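PDB 4B6W: tubulin-specific chaperone from Trypanosoma brucei, which probably binds alpha-tubulin and microtubule plus ends as tubulin-binding cofactor B, a chaperone represented here by its ubiquitin-like domain. Local coordinates for residues A[48-53]-A[77-82]; A[5-10]-A[17-22]; A[44-49]-A[58-63]. All coordinates share one frame; numbering follows the deposited sequence.

Contact 1. Residues A[48-53]-A[77-82]; sequences QLIDDR and VIHVVD
Strands 48-50 and 77-82 run antiparallel, their short axes 4.8 Å apart at closest approach and 149° between directions, as neighbours in the mixed sheet of a ubiquitin-like beta-grasp fold. Two hydrogen-bonded pairs, Gln48 with His79 and Ile50 with Val77, flank the non-hydrogen-bonded pair Leu49 with Ile78. The four N-H...O hydrogen bonds are nearly straight; Ile50 N to Val77 O, at 2.8 Å, lies close to the C=O axis, and the other three stay in the carbonyl plane.

On the face of Leu49 and Ile78 the contact is a single oblique crossing, Leu49 CD1 reaching Ile78 CG1 at 4.0 Å. Both residues are buried; Cys72 touches Leu49, and Leu7 and Leu47 touch Ile78. The other face carries more of the surface. There Ile50 and Val77 meet at their beta carbons, CB to CB 4.2 Å, while Ile50 CG1, lying anti to the carbonyl carbon (chi1 -54°), lets CD1 lean against His79 CB at 3.7 Å.

Gln48 and His79 both put CG anti to the backbone N, so their side chains run side by side in the same direction, with amide and ring planes turned 77° apart. Their polar ends have other partners: Gln48 NE2 bonds Thr56 OG1 and His79 ND1 bonds Thr8 OG1. Between them, Gln48 OE1 comes obliquely to the imidazole carbon His79 CD2, at 3.1 Å.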
ATOM      1  N   GLN A  48      -4.744  -2.219   0.754  1.00 24.25           N
ATOM      2  CA  GLN A  48      -5.423  -3.042  -0.240  1.00 23.98           C
ATOM      3  C   GLN A  48      -4.509  -3.139  -1.484  1.00 23.02           C
ATOM      4  O   GLN A  48      -4.082  -2.117  -1.998  1.00 22.41           O
ATOM      5  CB  GLN A  48      -6.756  -2.352  -0.623  1.00 24.19           C
ATOM      6  CG  GLN A  48      -7.591  -3.096  -1.668  1.00 24.48           C
ATOM      7  CD  GLN A  48      -8.801  -2.320  -2.112  1.00 25.07           C
ATOM      8  OE1 GLN A  48      -9.056  -1.207  -1.656  1.00 25.20           O
ATOM      9  NE2 GLN A  48      -9.555  -2.900  -3.034  1.00 26.05           N
ATOM     10  N   LEU A  49      -4.215  -4.340  -1.964  1.00 22.91           N
ATOM     11  CA  LEU A  49      -3.358  -4.501  -3.139  1.00 22.40           C
ATOM     12  C   LEU A  49      -4.306  -4.751  -4.298  1.00 23.46           C
ATOM     13  O   LEU A  49      -5.129  -5.676  -4.258  1.00 23.84           O
ATOM     14  CB  LEU A  49      -2.352  -5.664  -2.984  1.00 22.72           C
ATOM     15  CG  LEU A  49      -1.298  -5.818  -4.106  1.00 22.54           C
ATOM     16  CD1 LEU A  49      -0.395  -4.590  -4.199  1.00 20.99           C
ATOM     17  CD2 LEU A  49      -0.481  -7.136  -3.998  1.00 23.23           C
ATOM     18  N   ILE A  50      -4.226  -3.867  -5.299  1.00 23.89           N
ATOM     19  CA  ILE A  50      -5.025  -3.961  -6.502  1.00 25.12           C
ATOM     20  C   ILE A  50      -4.069  -4.211  -7.659  1.00 26.30           C
ATOM     21  O   ILE A  50      -3.044  -3.582  -7.761  1.00 25.91           O
ATOM     22  CB  ILE A  50      -5.822  -2.667  -6.739  1.00 24.93           C
ATOM     23  CG1 ILE A  50      -6.669  -2.306  -5.499  1.00 25.01           C
ATOM     24  CG2 ILE A  50      -6.742  -2.803  -7.976  1.00 26.01           C
ATOM     25  CD1 ILE A  50      -7.033  -0.795  -5.378  1.00 23.42           C
ATOM     26  N   ASP A  51      -4.376  -5.142  -8.540  1.00 29.33           N
ATOM     27  CA  ASP A  51      -3.536  -5.274  -9.720  1.00 31.76           C
ATOM     28  C   ASP A  51      -3.819  -4.175 -10.758  1.00 32.01           C
ATOM     29  O   ASP A  51      -4.670  -3.299 -10.572  1.00 30.64           O
ATOM     30  CB  ASP A  51      -3.628  -6.690 -10.302  1.00 35.20           C
ATOM     31  CG  ASP A  51      -4.805  -6.891 -11.229  1.00 37.78           C
ATOM     32  OD1 ASP A  51      -5.642  -5.974 -11.332  1.00 38.80           O
ATOM     33  OD2 ASP A  51      -4.871  -7.981 -11.862  1.00 41.32           O
ATOM     34  N   ASP A  52      -3.062  -4.223 -11.839  1.00 34.18           N
ATOM     35  CA  ASP A  52      -3.178  -3.247 -12.933  1.00 35.86           C
ATOM     36  C   ASP A  52      -4.442  -3.384 -13.793  1.00 37.21           C
ATOM     37  O   ASP A  52      -4.677  -2.567 -14.661  1.00 38.64           O
ATOM     38  CB  ASP A  52      -1.946  -3.350 -13.834  1.00 37.80           C
ATOM     39  CG  ASP A  52      -1.689  -4.768 -14.319  1.00 40.57           C
ATOM     40  OD1 ASP A  52      -2.017  -5.728 -13.595  1.00 40.22           O
ATOM     41  OD2 ASP A  52      -1.143  -4.940 -15.431  1.00 43.56           O
ATOM     42  N   ARG A  53      -5.226  -4.432 -13.587  1.00 38.36           N
ATOM     43  CA  ARG A  53      -6.552  -4.543 -14.208  1.00 39.93           C
ATOM     44  C   ARG A  53      -7.689  -4.098 -13.264  1.00 38.87           C
ATOM     45  O   ARG A  53      -8.868  -4.283 -13.577  1.00 41.65           O
ATOM     46  CB  ARG A  53      -6.790  -5.980 -14.628  1.00 41.93           C
ATOM     47  CG  ARG A  53      -5.832  -6.472 -15.690  1.00 44.11           C
ATOM     48  CD  ARG A  53      -5.136  -7.733 -15.211  1.00 45.24           C
ATOM     49  NE  ARG A  53      -4.622  -8.513 -16.325  1.00 49.30           N
ATOM     50  CZ  ARG A  53      -4.693  -9.842 -16.422  1.00 51.57           C
ATOM     51  NH1 ARG A  53      -5.243 -10.575 -15.452  1.00 50.58           N
ATOM     52  NH2 ARG A  53      -4.199 -10.445 -17.498  1.00 54.59           N
ATOM     53  N   VAL A  77      -1.351  -1.385  -7.581  1.00 25.01           N
ATOM     54  CA  VAL A  77      -1.754  -0.192  -6.859  1.00 24.88           C
ATOM     55  C   VAL A  77      -1.944  -0.563  -5.412  1.00 24.95           C
ATOM     56  O   VAL A  77      -2.650  -1.535  -5.081  1.00 24.52           O
ATOM     57  CB  VAL A  77      -3.066   0.403  -7.443  1.00 25.54           C
ATOM     58  CG1 VAL A  77      -3.566   1.574  -6.621  1.00 24.68           C
ATOM     59  CG2 VAL A  77      -2.861   0.821  -8.898  1.00 26.20           C
ATOM     60  N   ILE A  78      -1.267   0.163  -4.532  1.00 25.11           N
ATOM     61  CA  ILE A  78      -1.506  -0.032  -3.114  1.00 25.36           C
ATOM     62  C   ILE A  78      -2.471   1.080  -2.720  1.00 25.92           C
ATOM     63  O   ILE A  78      -2.125   2.278  -2.831  1.00 25.30           O
ATOM     64  CB  ILE A  78      -0.225   0.072  -2.281  1.00 26.62           C
ATOM     65  CG1 ILE A  78       0.670  -1.162  -2.468  1.00 27.08           C
ATOM     66  CG2 ILE A  78      -0.573   0.197  -0.800  1.00 27.12           C
ATOM     67  CD1 ILE A  78       1.994  -1.081  -1.754  1.00 26.10           C
ATOM     68  N   HIS A  79      -3.683   0.690  -2.298  1.00 26.00           N
ATOM     69  CA  HIS A  79      -4.725   1.644  -1.904  1.00 26.34           C
ATOM     70  C   HIS A  79      -4.770   1.711  -0.388  1.00 26.32           C
ATOM     71  O   HIS A  79      -4.864   0.687   0.287  1.00 26.75           O
ATOM     72  CB  HIS A  79      -6.071   1.231  -2.490  1.00 26.47           C
ATOM     73  CG  HIS A  79      -7.216   2.090  -2.058  1.00 27.69           C
ATOM     74  ND1 HIS A  79      -7.329   3.421  -2.413  1.00 27.87           N
ATOM     75  CD2 HIS A  79      -8.324   1.799  -1.323  1.00 28.58           C
ATOM     76  CE1 HIS A  79      -8.452   3.912  -1.918  1.00 29.07           C
ATOM     77  NE2 HIS A  79      -9.077   2.950  -1.253  1.00 29.19           N
ATOM     78  N   VAL A  80      -4.666   2.922   0.147  1.00 26.65           N
ATOM     79  CA  VAL A  80      -4.630   3.116   1.594  1.00 27.32           C
ATOM     80  C   VAL A  80      -6.039   3.409   2.159  1.00 28.21           C
ATOM     81  O   VAL A  80      -6.624   4.455   1.867  1.00 28.93           O
ATOM     82  CB  VAL A  80      -3.630   4.255   1.957  1.00 27.94           C
ATOM     83  CG1 VAL A  80      -3.554   4.464   3.452  1.00 28.68           C
ATOM     84  CG2 VAL A  80      -2.252   3.944   1.359  1.00 27.40           C
ATOM     85  N   VAL A  81      -6.575   2.486   2.957  1.00 27.85           N
ATOM     86  CA  VAL A  81      -7.861   2.692   3.567  1.00 29.69           C
ATOM     87  C   VAL A  81      -7.647   3.331   4.941  1.00 31.59           C
ATOM     88  O   VAL A  81      -6.912   2.819   5.762  1.00 31.50           O
ATOM     89  CB  VAL A  81      -8.683   1.388   3.667  1.00 30.25           C
ATOM     90  CG1 VAL A  81     -10.108   1.716   4.126  1.00 31.70           C
ATOM     91  CG2 VAL A  81      -8.698   0.664   2.334  1.00 28.26           C
ATOM     92  N   ASP A  82      -8.276   4.479   5.147  1.00 33.88           N
ATOM     93  CA  ASP A  82      -8.071   5.314   6.311  1.00 37.34           C
ATOM     94  C   ASP A  82      -9.151   4.997   7.341  1.00 40.66           C
ATOM     95  O   ASP A  82     -10.343   5.238   7.089  1.00 41.82           O
ATOM     96  CB  ASP A  82      -8.136   6.793   5.916  1.00 39.10           C
ATOM     97  CG  ASP A  82      -7.686   7.735   7.042  1.00 42.64           C
ATOM     98  OD1 ASP A  82      -8.175   7.589   8.165  1.00 45.22           O
ATOM     99  OD2 ASP A  82      -6.832   8.626   6.812  1.00 44.61           O
TER

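Contact 2. Residues A[5-10]-A[17-22]; sequences VSLTHS and PEKRYG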
ATOM      1  N   VAL A   5       5.018   0.702  -7.894  1.00 26.31           N
ATOM      2  CA  VAL A   5       3.567   0.765  -7.691  1.00 24.76           C
ATOM      3  C   VAL A   5       3.094   2.220  -7.562  1.00 25.03           C
ATOM      4  O   VAL A   5       3.894   3.144  -7.447  1.00 24.56           O
ATOM      5  CB  VAL A   5       3.130  -0.068  -6.441  1.00 22.95           C
ATOM      6  CG1 VAL A   5       3.537  -1.478  -6.623  1.00 23.00           C
ATOM      7  CG2 VAL A   5       3.755   0.472  -5.132  1.00 22.06           C
ATOM      8  N   SER A   6       1.783   2.431  -7.606  1.00 25.30           N
ATOM      9  CA  SER A   6       1.252   3.745  -7.255  1.00 26.29           C
ATOM     10  C   SER A   6       0.461   3.681  -5.949  1.00 25.38           C
ATOM     11  O   SER A   6       0.094   2.628  -5.486  1.00 25.27           O
ATOM     12  CB  SER A   6       0.426   4.362  -8.397  1.00 27.87           C
ATOM     13  OG  SER A   6      -0.470   3.432  -8.940  1.00 28.56           O
ATOM     14  N   LEU A   7       0.225   4.824  -5.334  1.00 26.57           N
ATOM     15  CA  LEU A   7      -0.497   4.856  -4.075  1.00 26.55           C
ATOM     16  C   LEU A   7      -1.698   5.734  -4.268  1.00 27.93           C
ATOM     17  O   LEU A   7      -1.588   6.844  -4.835  1.00 28.77           O
ATOM     18  CB  LEU A   7       0.343   5.429  -2.952  1.00 26.69           C
ATOM     19  CG  LEU A   7       1.665   4.794  -2.570  1.00 26.27           C
ATOM     20  CD1 LEU A   7       2.352   5.649  -1.485  1.00 26.76           C
ATOM     21  CD2 LEU A   7       1.440   3.385  -2.088  1.00 25.68           C
ATOM     22  N   THR A   8      -2.826   5.217  -3.784  1.00 27.22           N
ATOM     23  CA  THR A   8      -4.075   5.933  -3.695  1.00 28.53           C
ATOM     24  C   THR A   8      -4.509   5.948  -2.214  1.00 28.12           C
ATOM     25  O   THR A   8      -3.958   5.225  -1.398  1.00 27.78           O
ATOM     26  CB  THR A   8      -5.149   5.271  -4.566  1.00 28.81           C
ATOM     27  OG1 THR A   8      -5.336   3.912  -4.132  1.00 28.29           O
ATOM     28  CG2 THR A   8      -4.739   5.278  -6.038  1.00 29.87           C
ATOM     29  N   HIS A   9      -5.502   6.771  -1.893  1.00 28.85           N
ATOM     30  CA  HIS A   9      -5.906   6.998  -0.511  1.00 29.17           C
ATOM     31  C   HIS A   9      -7.413   7.100  -0.406  1.00 28.37           C
ATOM     32  O   HIS A   9      -7.989   7.931  -1.056  1.00 28.84           O
ATOM     33  CB  HIS A   9      -5.273   8.307  -0.003  1.00 31.19           C
ATOM     34  CG  HIS A   9      -5.472   8.528   1.464  1.00 33.74           C
ATOM     35  ND1 HIS A   9      -5.961   9.711   1.983  1.00 36.60           N
ATOM     36  CD2 HIS A   9      -5.264   7.708   2.525  1.00 33.35           C
ATOM     37  CE1 HIS A   9      -6.040   9.602   3.301  1.00 37.76           C
ATOM     38  NE2 HIS A   9      -5.642   8.390   3.652  1.00 35.34           N
ATOM     39  N   SER A  10      -8.033   6.295   0.452  1.00 27.64           N
ATOM     40  CA  SER A  10      -9.501   6.245   0.579  1.00 28.38           C
ATOM     41  C   SER A  10     -10.179   7.536   1.049  1.00 30.44           C
ATOM     42  O   SER A  10     -11.400   7.667   0.905  1.00 31.37           O
ATOM     43  CB  SER A  10      -9.930   5.106   1.515  1.00 28.42           C
ATOM     44  OG  SER A  10      -9.700   5.401   2.880  1.00 29.53           O
ATOM     45  N   PRO A  17       2.145   8.594  -8.014  1.00 37.92           N
ATOM     46  CA  PRO A  17       2.140   7.792  -9.246  1.00 39.39           C
ATOM     47  C   PRO A  17       3.206   6.728  -9.380  1.00 40.14           C
ATOM     48  O   PRO A  17       2.973   5.746 -10.103  1.00 41.41           O
ATOM     49  CB  PRO A  17       2.330   8.831 -10.341  1.00 41.86           C
ATOM     50  CG  PRO A  17       2.025  10.150  -9.666  1.00 42.69           C
ATOM     51  CD  PRO A  17       2.508   9.983  -8.295  1.00 40.12           C
ATOM     52  N   GLU A  18       4.346   6.902  -8.714  1.00 39.92           N
ATOM     53  CA  GLU A  18       5.460   5.982  -8.862  1.00 40.74           C
ATOM     54  C   GLU A  18       6.091   5.760  -7.515  1.00 38.70           C
ATOM     55  O   GLU A  18       6.554   6.704  -6.907  1.00 42.21           O
ATOM     56  CB  GLU A  18       6.522   6.616  -9.748  1.00 46.36           C
ATOM     57  CG  GLU A  18       6.782   5.939 -11.055  1.00 51.37           C
ATOM     58  CD  GLU A  18       8.217   6.100 -11.508  1.00 53.81           C
ATOM     59  OE1 GLU A  18       9.146   5.945 -10.674  1.00 55.08           O
ATOM     60  OE2 GLU A  18       8.407   6.332 -12.710  1.00 58.55           O
ATOM     61  N   LYS A  19       6.149   4.533  -7.045  1.00 34.99           N
ATOM     62  CA  LYS A  19       6.854   4.249  -5.792  1.00 33.88           C
ATOM     63  C   LYS A  19       7.564   2.939  -5.939  1.00 31.47           C
ATOM     64  O   LYS A  19       7.016   2.008  -6.506  1.00 30.46           O
ATOM     65  CB  LYS A  19       5.892   4.165  -4.607  1.00 33.33           C
ATOM     66  CG  LYS A  19       5.294   5.508  -4.212  1.00 35.16           C
ATOM     67  CD  LYS A  19       6.325   6.430  -3.520  1.00 37.11           C
ATOM     68  CE  LYS A  19       6.625   5.975  -2.084  1.00 36.33           C
ATOM     69  NZ  LYS A  19       7.655   6.840  -1.431  1.00 38.04           N
ATOM     70  N   ARG A  20       8.789   2.869  -5.445  1.00 30.71           N
ATOM     71  CA  ARG A  20       9.543   1.626  -5.496  1.00 30.28           C
ATOM     72  C   ARG A  20       9.691   1.072  -4.092  1.00 28.16           C
ATOM     73  O   ARG A  20      10.169   1.773  -3.194  1.00 27.72           O
ATOM     74  CB  ARG A  20      10.924   1.852  -6.087  1.00 31.87           C
ATOM     75  CG  ARG A  20      10.910   2.336  -7.513  1.00 33.70           C
ATOM     76  CD  ARG A  20      12.222   1.988  -8.249  1.00 36.53           C
ATOM     77  NE  ARG A  20      11.823   1.255  -9.440  1.00 39.04           N
ATOM     78  CZ  ARG A  20      12.203   0.038  -9.791  1.00 40.54           C
ATOM     79  NH1 ARG A  20      13.102  -0.649  -9.120  1.00 41.85           N
ATOM     80  NH2 ARG A  20      11.696  -0.475 -10.888  1.00 44.05           N
ATOM     81  N   TYR A  21       9.269  -0.180  -3.936  1.00 26.82           N
ATOM     82  CA  TYR A  21       9.451  -0.983  -2.711  1.00 25.64           C
ATOM     83  C   TYR A  21      10.155  -2.306  -2.995  1.00 26.49           C
ATOM     84  O   TYR A  21       9.979  -2.912  -4.057  1.00 25.68           O
ATOM     85  CB  TYR A  21       8.104  -1.280  -2.096  1.00 24.12           C
ATOM     86  CG  TYR A  21       7.412  -0.025  -1.616  1.00 23.85           C
ATOM     87  CD1 TYR A  21       7.932   0.719  -0.541  1.00 24.24           C
ATOM     88  CD2 TYR A  21       6.265   0.437  -2.236  1.00 22.81           C
ATOM     89  CE1 TYR A  21       7.300   1.873  -0.083  1.00 24.00           C
ATOM     90  CE2 TYR A  21       5.631   1.588  -1.784  1.00 22.89           C
ATOM     91  CZ  TYR A  21       6.140   2.305  -0.717  1.00 23.55           C
ATOM     92  OH  TYR A  21       5.488   3.460  -0.291  1.00 23.63           O
ATOM     93  N   GLY A  22      10.941  -2.748  -2.026  1.00 26.75           N
ATOM     94  CA  GLY A  22      11.448  -4.124  -2.036  1.00 28.02           C
ATOM     95  C   GLY A  22      10.314  -5.087  -1.719  1.00 27.45           C
ATOM     96  O   GLY A  22       9.520  -4.842  -0.844  1.00 27.55           O
TER
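Val5, Lys19 and Leu7 carry most of the surface where strands 5-9 and 17-22 meet in the N-terminal beta hairpin of the ubiquitin-like fold. The strands splay strongly, their axes at 117°, and within these segments one antiparallel hydrogen-bonded pair, Val5 with Lys19, joins them. Its two bonds differ in quality. Val5 N gives a fairly straight bond to Lys19 O, 2.8 Å long and in the carbonyl plane. The return bond from Lys19 N to Val5 O is bent to 129° at the hydrogen and weak, although its length is 2.7 Å.

Val5 is the most covered residue. Its CG2 sits in the crowded position between the backbone N and the carbonyl carbon, which brings it to the edge of the Tyr21 ring, in the ring plane, 3.8 Å from Tyr21 CD2. The two side chains cross at about a right angle.

Lys19 contributes its aliphatic part. Its first torsion (chi1 -70°) puts CG anti to the carbonyl carbon and 4.0 Å from Leu7 CD1; bends at chi2 and chi3 then carry the amine away from strand 5-9. Leu7 lies obliquely across this methylene, and the same CD1 meets Tyr21 OH at 4.0 Å. Helix 27-35 comes against this side of the hairpin, Val34 touching both Leu7 and Tyr21.

The amine Lys19 NZ bonds His37 NE2 and also Asn33 OD1, an acceptor it shares with Tyr21 OH. Carbon from Lys19 and Tyr21 thus lines the hydrophobic contact, while their heteroatoms bond to His37 and Asn33; a lysine charge so near His37 would probably disfavour protonation of that imidazole.

Contact 3. Residues A[44-49]-A[58-63]; sequences YMQLQL and EKNMAN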
ATOM      1  N   TYR A  44      -3.793   3.169  11.797  1.00 44.55           N
ATOM      2  CA  TYR A  44      -5.130   3.377  11.233  1.00 44.67           C
ATOM      3  C   TYR A  44      -5.167   3.212   9.720  1.00 41.43           C
ATOM      4  O   TYR A  44      -6.032   3.782   9.048  1.00 40.09           O
ATOM      5  CB  TYR A  44      -5.639   4.768  11.619  1.00 47.18           C
ATOM      6  CG  TYR A  44      -5.891   4.899  13.089  1.00 50.98           C
ATOM      7  CD1 TYR A  44      -6.869   4.135  13.717  1.00 53.48           C
ATOM      8  CD2 TYR A  44      -5.139   5.776  13.867  1.00 53.65           C
ATOM      9  CE1 TYR A  44      -7.092   4.247  15.110  1.00 57.96           C
ATOM     10  CE2 TYR A  44      -5.351   5.895  15.235  1.00 57.70           C
ATOM     11  CZ  TYR A  44      -6.324   5.132  15.845  1.00 59.99           C
ATOM     12  OH  TYR A  44      -6.525   5.272  17.206  1.00 67.99           O
HETATM   13  N   MSE A  45      -4.215   2.442   9.191  1.00 40.14           N
HETATM   14  CA  MSE A  45      -4.164   2.103   7.775  1.00 37.60           C
HETATM   15  C   MSE A  45      -4.353   0.620   7.582  1.00 35.37           C
HETATM   16  O   MSE A  45      -3.725  -0.205   8.272  1.00 35.13           O
HETATM   17  CB  MSE A  45      -2.815   2.395   7.169  1.00 38.38           C
HETATM   18  CG  MSE A  45      -2.343   3.799   7.131  1.00 42.46           C
HETATM   19 SE   MSE A  45      -0.563   3.753   6.183  1.00 50.63          SE
HETATM   20  CE  MSE A  45      -0.063   5.669   6.373  1.00 46.05           C
ATOM     21  N   GLN A  46      -5.187   0.299   6.598  1.00 32.70           N
ATOM     22  CA  GLN A  46      -5.142  -0.987   5.929  1.00 30.93           C
ATOM     23  C   GLN A  46      -4.648  -0.737   4.522  1.00 28.39           C
ATOM     24  O   GLN A  46      -5.010   0.257   3.919  1.00 27.66           O
ATOM     25  CB  GLN A  46      -6.526  -1.613   5.895  1.00 31.41           C
ATOM     26  CG  GLN A  46      -6.991  -2.039   7.255  1.00 33.44           C
ATOM     27  CD  GLN A  46      -8.312  -2.799   7.262  1.00 34.57           C
ATOM     28  OE1 GLN A  46      -8.816  -3.113   8.336  1.00 37.61           O
ATOM     29  NE2 GLN A  46      -8.886  -3.073   6.092  1.00 32.45           N
ATOM     30  N   LEU A  47      -3.791  -1.632   4.024  1.00 27.37           N
ATOM     31  CA  LEU A  47      -3.300  -1.620   2.632  1.00 25.14           C
ATOM     32  C   LEU A  47      -4.023  -2.690   1.774  1.00 24.93           C
ATOM     33  O   LEU A  47      -3.958  -3.881   2.055  1.00 26.02           O
ATOM     34  CB  LEU A  47      -1.768  -1.807   2.586  1.00 24.22           C
ATOM     35  CG  LEU A  47      -0.835  -0.749   3.269  1.00 24.29           C
ATOM     36  CD1 LEU A  47       0.644  -1.074   2.990  1.00 22.78           C
ATOM     37  CD2 LEU A  47      -1.134   0.741   2.916  1.00 22.69           C
ATOM     38  N   GLN A  48      -4.744  -2.219   0.754  1.00 24.25           N
ATOM     39  CA  GLN A  48      -5.423  -3.042  -0.240  1.00 23.98           C
ATOM     40  C   GLN A  48      -4.509  -3.139  -1.484  1.00 23.02           C
ATOM     41  O   GLN A  48      -4.082  -2.117  -1.998  1.00 22.41           O
ATOM     42  CB  GLN A  48      -6.756  -2.352  -0.623  1.00 24.19           C
ATOM     43  CG  GLN A  48      -7.591  -3.096  -1.668  1.00 24.48           C
ATOM     44  CD  GLN A  48      -8.801  -2.320  -2.112  1.00 25.07           C
ATOM     45  OE1 GLN A  48      -9.056  -1.207  -1.656  1.00 25.20           O
ATOM     46  NE2 GLN A  48      -9.555  -2.900  -3.034  1.00 26.05           N
ATOM     47  N   LEU A  49      -4.215  -4.340  -1.964  1.00 22.91           N
ATOM     48  CA  LEU A  49      -3.358  -4.501  -3.139  1.00 22.40           C
ATOM     49  C   LEU A  49      -4.306  -4.751  -4.298  1.00 23.46           C
ATOM     50  O   LEU A  49      -5.129  -5.676  -4.258  1.00 23.84           O
ATOM     51  CB  LEU A  49      -2.352  -5.664  -2.984  1.00 22.72           C
ATOM     52  CG  LEU A  49      -1.298  -5.818  -4.106  1.00 22.54           C
ATOM     53  CD1 LEU A  49      -0.395  -4.590  -4.199  1.00 20.99           C
ATOM     54  CD2 LEU A  49      -0.481  -7.136  -3.998  1.00 23.23           C
ATOM     55  N   GLU A  58      -5.647  -8.468  -2.456  1.00 29.55           N
ATOM     56  CA  GLU A  58      -5.735  -8.581  -1.001  1.00 30.61           C
ATOM     57  C   GLU A  58      -6.372  -7.312  -0.504  1.00 29.98           C
ATOM     58  O   GLU A  58      -5.916  -6.202  -0.818  1.00 27.39           O
ATOM     59  CB  GLU A  58      -4.345  -8.741  -0.371  1.00 31.00           C
ATOM     60  CG  GLU A  58      -4.334  -8.775   1.167  1.00 32.44           C
ATOM     61  CD  GLU A  58      -5.338  -9.766   1.794  1.00 35.43           C
ATOM     62  OE1 GLU A  58      -5.372 -10.976   1.431  1.00 36.87           O
ATOM     63  OE2 GLU A  58      -6.108  -9.321   2.672  1.00 36.82           O
ATOM     64  N   LYS A  59      -7.438  -7.466   0.258  1.00 31.66           N
ATOM     65  CA  LYS A  59      -8.121  -6.297   0.782  1.00 32.32           C
ATOM     66  C   LYS A  59      -7.416  -5.621   1.984  1.00 32.00           C
ATOM     67  O   LYS A  59      -7.659  -4.454   2.276  1.00 31.29           O
ATOM     68  CB  LYS A  59      -9.580  -6.650   1.084  1.00 34.55           C
ATOM     69  CG  LYS A  59      -9.823  -7.783   2.064  1.00 37.30           C
ATOM     70  CD  LYS A  59     -11.259  -8.267   1.944  1.00 39.33           C
ATOM     71  CE  LYS A  59     -11.656  -9.070   3.174  1.00 42.99           C
ATOM     72  NZ  LYS A  59     -10.751 -10.238   3.304  1.00 44.81           N
ATOM     73  N   ASN A  60      -6.552  -6.352   2.681  1.00 32.65           N
ATOM     74  CA  ASN A  60      -5.921  -5.840   3.913  1.00 33.31           C
ATOM     75  C   ASN A  60      -4.627  -6.579   4.284  1.00 34.08           C
ATOM     76  O   ASN A  60      -4.653  -7.496   5.091  1.00 36.95           O
ATOM     77  CB  ASN A  60      -6.922  -5.962   5.066  1.00 34.60           C
ATOM     78  CG  ASN A  60      -6.358  -5.503   6.402  1.00 35.35           C
ATOM     79  OD1 ASN A  60      -6.837  -5.935   7.467  1.00 36.85           O
ATOM     80  ND2 ASN A  60      -5.337  -4.647   6.361  1.00 32.78           N
HETATM   81  N   MSE A  61      -3.501  -6.178   3.714  1.00 33.13           N
HETATM   82  CA  MSE A  61      -2.256  -6.932   3.924  1.00 34.03           C
HETATM   83  C   MSE A  61      -1.760  -6.836   5.372  1.00 33.97           C
HETATM   84  O   MSE A  61      -1.776  -5.767   5.985  1.00 33.16           O
HETATM   85  CB  MSE A  61      -1.178  -6.470   2.949  1.00 35.06           C
HETATM   86  CG  MSE A  61      -1.570  -6.651   1.484  1.00 36.87           C
HETATM   87 SE   MSE A  61      -0.178  -6.097   0.191  1.00 48.99          SE
HETATM   88  CE  MSE A  61      -0.449  -4.128   0.240  1.00 34.95           C
ATOM     89  N   ALA A  62      -1.311  -7.969   5.890  1.00 34.11           N
ATOM     90  CA  ALA A  62      -0.928  -8.113   7.285  1.00 35.91           C
ATOM     91  C   ALA A  62       0.419  -7.443   7.507  1.00 35.05           C
ATOM     92  O   ALA A  62       1.363  -7.684   6.747  1.00 34.20           O
ATOM     93  CB  ALA A  62      -0.874  -9.640   7.686  1.00 37.61           C
ATOM     94  N   ASN A  63       0.498  -6.607   8.549  1.00 35.69           N
ATOM     95  CA  ASN A  63       1.723  -5.891   8.894  1.00 35.63           C
ATOM     96  C   ASN A  63       2.993  -6.729   8.974  1.00 36.59           C
ATOM     97  O   ASN A  63       4.056  -6.235   8.639  1.00 35.43           O
ATOM     98  CB  ASN A  63       1.565  -5.182  10.236  1.00 37.89           C
ATOM     99  CG  ASN A  63       0.682  -3.987  10.152  1.00 37.20           C
ATOM    100  OD1 ASN A  63       0.343  -3.553   9.071  1.00 35.82           O
ATOM    101  ND2 ASN A  63       0.302  -3.440  11.297  1.00 39.76           N
TER
HETATM  102  O   HOH W   1      -9.142  -2.824   3.539  1.00 23.90           O
HETATM  103  O   HOH W   2      -3.162  -3.610   6.127  1.00 23.68           O
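Backbone hydrogen bonds tie strand 45-49 to residues 58-61. Leu49 N bonds Glu58 O at 2.8 Å, with a weak return bond from Glu58 N to Leu49 O, and Met61 N bonds Leu47 O at 2.9 Å. Between these ties the Lys59 side chain points away, whereas Asn60 CA stays at Leu47 O in a C-H...O contact of 3.3 Å, and Glu58 OE2 uses its anti lone pair to hold Asn60 N.

Two waters bridge the segments. One accepts from Leu47 N and donates to Met61 O; the other donates to Lys59 O and takes a weak bond from Gln46 NE2.

The side-chain amides of Gln46 and Asn60 stack, their planes 11° apart, with Gln46 CD 3.4 Å from Asn60 CG while the chains cross at about a right angle.

Apolar contact falls to Met61, a selenomethionine. Chi1 and an extended chi2 set SE 3.9 Å from Leu49 CB, and the bend at chi3 (-79°) turns CE to Leu47 CB at 3.6 Å. Ile27 of helix 27-35 touches both Leu47 and Met61, and Tyr70 also packs on Met61.

Short strand 56-58 pairs at the sheet's edge, then gives way to a water-bridged loop, in keeping with the ubiquitin-like beta-grasp fold.

The three contacts all reach one mixed sheet, whose strand order is 15-22, 2-9, 77-82, 45-50, 56-58. Contact 2 closes first along the chain; contacts 3 and 1 then start from the same stretch, sharing Gln48 and Leu49 of strand 45-50. Contact 1 lies between the other two in the strand order, its centre about 9 Å from that of contact 2 and about 8 Å from that of contact 3. Contacts 2 and 3 lie on opposite sides of the chain's centre, about 13 Å apart between centres, and do not touch. Strand 77-82 therefore joins the N-terminal hairpin to the later strands, and helix 27-35 touches Leu7 and Tyr21 of contact 2 and Leu47 and Met61 of contact 3, so one helix lies against both.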